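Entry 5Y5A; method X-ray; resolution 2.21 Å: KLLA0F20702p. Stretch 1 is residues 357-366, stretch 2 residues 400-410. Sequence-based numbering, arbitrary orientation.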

# COMPACT_ATOMS: atom_id res chain seq x y z
N ASN A 357 -3.04 16.51 10.61
CA ASN A 357 -2.46 15.89 9.42
C ASN A 357 -1.72 14.60 9.71
O ASN A 357 -0.97 14.12 8.87
CB ASN A 357 -1.54 16.90 8.72
CG ASN A 357 -2.27 18.16 8.27
OD1 ASN A 357 -3.08 18.12 7.35
ND2 ASN A 357 -2.00 19.29 8.94
N ILE A 358 -1.94 14.02 10.89
CA ILE A 358 -1.16 12.87 11.34
C ILE A 358 -1.30 11.67 10.41
O ILE A 358 -0.37 10.88 10.26
CB ILE A 358 -1.56 12.46 12.79
CG1 ILE A 358 -0.53 11.51 13.39
CG2 ILE A 358 -2.95 11.84 12.82
CD1 ILE A 358 0.87 12.10 13.52
N SER A 359 -2.44 11.55 9.74
CA SER A 359 -2.67 10.42 8.86
C SER A 359 -1.71 10.45 7.66
O SER A 359 -1.25 9.41 7.20
CB SER A 359 -4.12 10.40 8.38
OG SER A 359 -4.29 9.45 7.35
N MET A 360 -1.41 11.65 7.18
CA MET A 360 -0.47 11.81 6.07
C MET A 360 0.97 11.61 6.56
O MET A 360 1.84 11.14 5.82
CB MET A 360 -0.64 13.20 5.41
CG MET A 360 0.29 13.44 4.22
SD MET A 360 0.06 12.24 2.86
CE MET A 360 -1.58 12.73 2.34
N ILE A 361 1.21 11.95 7.82
CA ILE A 361 2.55 11.78 8.38
C ILE A 361 2.84 10.29 8.53
O ILE A 361 3.95 9.82 8.27
CB ILE A 361 2.70 12.50 9.74
CG1 ILE A 361 2.72 14.01 9.51
CG2 ILE A 361 3.95 12.03 10.46
CD1 ILE A 361 2.53 14.84 10.77
N PHE A 362 1.80 9.56 8.91
CA PHE A 362 1.86 8.12 9.02
C PHE A 362 2.20 7.52 7.66
O PHE A 362 3.09 6.67 7.54
CB PHE A 362 0.51 7.61 9.54
CG PHE A 362 0.47 6.14 9.85
CD1 PHE A 362 0.87 5.68 11.09
CD2 PHE A 362 -0.01 5.24 8.92
CE1 PHE A 362 0.82 4.32 11.39
CE2 PHE A 362 -0.07 3.88 9.22
CZ PHE A 362 0.35 3.43 10.45
N GLN A 363 1.50 7.97 6.62
CA GLN A 363 1.76 7.47 5.27
C GLN A 363 3.20 7.76 4.85
O GLN A 363 3.86 6.91 4.27
CB GLN A 363 0.78 8.07 4.26
CG GLN A 363 0.86 7.40 2.89
CD GLN A 363 -0.24 7.84 1.96
OE1 GLN A 363 -1.32 7.23 1.92
NE2 GLN A 363 0.01 8.90 1.20
N ASP A 364 3.67 8.96 5.16
CA ASP A 364 5.03 9.37 4.84
C ASP A 364 6.07 8.43 5.45
O ASP A 364 7.07 8.11 4.81
CB ASP A 364 5.28 10.81 5.33
CG ASP A 364 4.73 11.86 4.39
OD1 ASP A 364 3.99 11.51 3.44
OD2 ASP A 364 5.03 13.06 4.61
N LEU A 365 5.83 8.01 6.69
CA LEU A 365 6.71 7.08 7.39
C LEU A 365 6.83 5.76 6.65
O LEU A 365 7.93 5.29 6.38
CB LEU A 365 6.21 6.84 8.82
CG LEU A 365 6.91 5.72 9.59
CD1 LEU A 365 8.33 6.12 9.98
CD2 LEU A 365 6.10 5.30 10.82
N ILE A 366 5.70 5.16 6.30
CA ILE A 366 5.71 3.89 5.58
C ILE A 366 6.31 4.00 4.17
O ILE A 366 7.09 3.14 3.76
CB ILE A 366 4.31 3.30 5.48
CG1 ILE A 366 3.72 3.15 6.89
CG2 ILE A 366 4.34 1.96 4.77
CD1 ILE A 366 2.21 3.14 6.89
N LYS A 400 16.94 10.28 10.77
CA LYS A 400 16.71 11.68 11.10
C LYS A 400 15.20 11.94 11.16
O LYS A 400 14.70 12.60 12.07
CB LYS A 400 17.38 12.59 10.06
CG LYS A 400 17.23 14.06 10.37
CD LYS A 400 17.97 14.92 9.36
CE LYS A 400 17.83 16.39 9.72
NZ LYS A 400 18.62 17.28 8.82
N PHE A 401 14.48 11.39 10.18
CA PHE A 401 13.02 11.50 10.12
C PHE A 401 12.36 10.83 11.32
O PHE A 401 11.43 11.39 11.92
CB PHE A 401 12.50 10.87 8.82
CG PHE A 401 11.05 11.13 8.55
CD1 PHE A 401 10.65 12.28 7.88
CD2 PHE A 401 10.08 10.22 8.95
CE1 PHE A 401 9.31 12.52 7.62
CE2 PHE A 401 8.73 10.46 8.70
CZ PHE A 401 8.35 11.60 8.03
N PHE A 402 12.84 9.63 11.66
CA PHE A 402 12.41 8.90 12.85
C PHE A 402 12.54 9.75 14.12
O PHE A 402 11.57 9.95 14.85
CB PHE A 402 13.23 7.62 13.05
CG PHE A 402 12.89 6.51 12.10
CD1 PHE A 402 12.03 6.71 11.03
CD2 PHE A 402 13.45 5.25 12.28
CE1 PHE A 402 11.73 5.67 10.17
CE2 PHE A 402 13.15 4.21 11.42
CZ PHE A 402 12.29 4.43 10.36
N THR A 403 13.75 10.24 14.38
CA THR A 403 13.99 10.98 15.61
C THR A 403 13.19 12.28 15.64
O THR A 403 12.77 12.74 16.70
CB THR A 403 15.48 11.29 15.81
OG1 THR A 403 15.96 12.09 14.73
CG2 THR A 403 16.27 10.00 15.86
N HIS A 404 12.98 12.88 14.47
CA HIS A 404 12.12 14.06 14.39
C HIS A 404 10.68 13.68 14.77
O HIS A 404 10.06 14.36 15.59
CB HIS A 404 12.17 14.67 12.99
CG HIS A 404 11.47 15.98 12.88
ND1 HIS A 404 11.94 17.13 13.50
CD2 HIS A 404 10.34 16.34 12.24
CE1 HIS A 404 11.12 18.13 13.23
NE2 HIS A 404 10.14 17.68 12.47
N LEU A 405 10.18 12.60 14.19
CA LEU A 405 8.86 12.06 14.55
C LEU A 405 8.75 11.78 16.04
O LEU A 405 7.77 12.14 16.67
CB LEU A 405 8.57 10.77 13.80
CG LEU A 405 7.98 10.88 12.40
CD1 LEU A 405 7.48 9.52 11.95
CD2 LEU A 405 6.87 11.91 12.41
N ILE A 406 9.74 11.10 16.59
CA ILE A 406 9.73 10.75 18.00
C ILE A 406 9.82 12.00 18.88
O ILE A 406 8.97 12.22 19.75
CB ILE A 406 10.88 9.80 18.35
CG1 ILE A 406 10.69 8.47 17.60
CG2 ILE A 406 10.95 9.58 19.86
CD1 ILE A 406 11.94 7.64 17.47
N ASP A 407 10.83 12.83 18.64
CA ASP A 407 11.08 13.98 19.50
C ASP A 407 9.95 15.01 19.43
O ASP A 407 9.53 15.52 20.45
CB ASP A 407 12.41 14.66 19.14
CG ASP A 407 13.62 13.76 19.38
OD1 ASP A 407 13.45 12.66 19.95
OD2 ASP A 407 14.74 14.15 19.01
N LYS A 408 9.45 15.33 18.23
CA LYS A 408 8.52 16.45 18.14
C LYS A 408 7.06 16.03 18.09
O LYS A 408 6.17 16.87 18.24
CB LYS A 408 8.84 17.33 16.92
CG LYS A 408 10.30 17.73 16.77
CD LYS A 408 10.78 18.58 17.93
CE LYS A 408 12.25 18.94 17.75
NZ LYS A 408 12.80 19.58 18.96
N VAL A 409 6.78 14.75 17.88
CA VAL A 409 5.38 14.34 17.73
C VAL A 409 4.95 13.29 18.75
O VAL A 409 4.11 13.57 19.61
CB VAL A 409 5.09 13.82 16.30
CG1 VAL A 409 3.61 13.52 16.15
CG2 VAL A 409 5.52 14.83 15.25
N ILE A 410 5.52 12.09 18.67
CA ILE A 410 5.10 11.00 19.54
C ILE A 410 5.34 11.34 21.01
O ILE A 410 4.50 11.03 21.86
CB ILE A 410 5.83 9.68 19.18
CG1 ILE A 410 5.64 9.35 17.69
CG2 ILE A 410 5.31 8.54 20.03
CD1 ILE A 410 6.41 8.10 17.21

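Two helical stretches of one chain pack side by side and run in roughly opposite directions. The angle between their N-to-C directions is 152°, and the axes come no closer than 11.5 Å. That spacing leaves room for side chains between the backbones. The contact is apolar, and no hydrogen bond crosses it. It buries 302 Å² in total, counting both sides. Because the helices run nearly antiparallel, the start of the first stretch lies near the end of the second. By nearest CA atoms, Ile358 pairs with Val409, Ile361 with Leu405 and Leu365 with Phe402.

Leu365 covers the most surface, with 71 Å² under the other helix. Its CA-to-CB bond points sideways, but the end of the side chain comes nearer. The rotamer is t for chi1 and p for chi2. This places CD1 of Leu365 3.4 Å from CE1 of Phe402, a tight contact. The same CD1 of Leu365 lies 4.0 Å from CD1 of Leu405. One methyl group thus touches two residues that are three positions apart in the second helix. Closer to its backbone, Leu365 meets a third residue: its CA is 4.1 Å from CE2 of Phe401. Leucine suits this place because its branched end is wholly apolar and reaches beyond the backbone of its own helix.

Leu405 and Phe401 each have 46 Å² covered. They are one helical turn apart, and both point their CA-to-CB bonds toward the first helix. Leu405 has an m, t rotamer. Its CD2 lies 3.5 Å from CG2 of Ile361, while its CD1 meets Leu365. The two methyls therefore reach residues one turn apart on the opposing helix. Ile361 also points toward its partner, so these two side chains meet directly where their CA atoms are 8.8 Å apart. The beta branch of Ile361 supplies the methyl for this contact close to the backbone.

Phe401 carries its ring, with chi1 t, to the first helix near Asp364 and Leu365. Its CZ is 4.2 Å from CB of Asp364. The aspartate thus offers a carbon atom to the ring, and its carboxylate makes no hydrogen bond across the contact. The large flat ring of Phe401 spans the gap to the first helix without needing a polar partner.

Phe402 starts sideways, and its ring end comes nearer to meet Leu365. At the other end of the contact, CD1 of Ile358 lies 4.1 Å from CG1 of Val409. Val409 points toward the first helix, so its short side chain is enough when the longer Ile358 extends to meet it. Here the second helix has a wider pi-type turn over 406-410. The N of Ile410 bonds to O of Leu405 at 3.0 Å, and the N of Val409 has a weak bond to the same oxygen, also at 3.0 Å.

All the residues that make these contacts are buried. With no polar bond between the stretches, close packing of carbon atoms accounts for their direct contact.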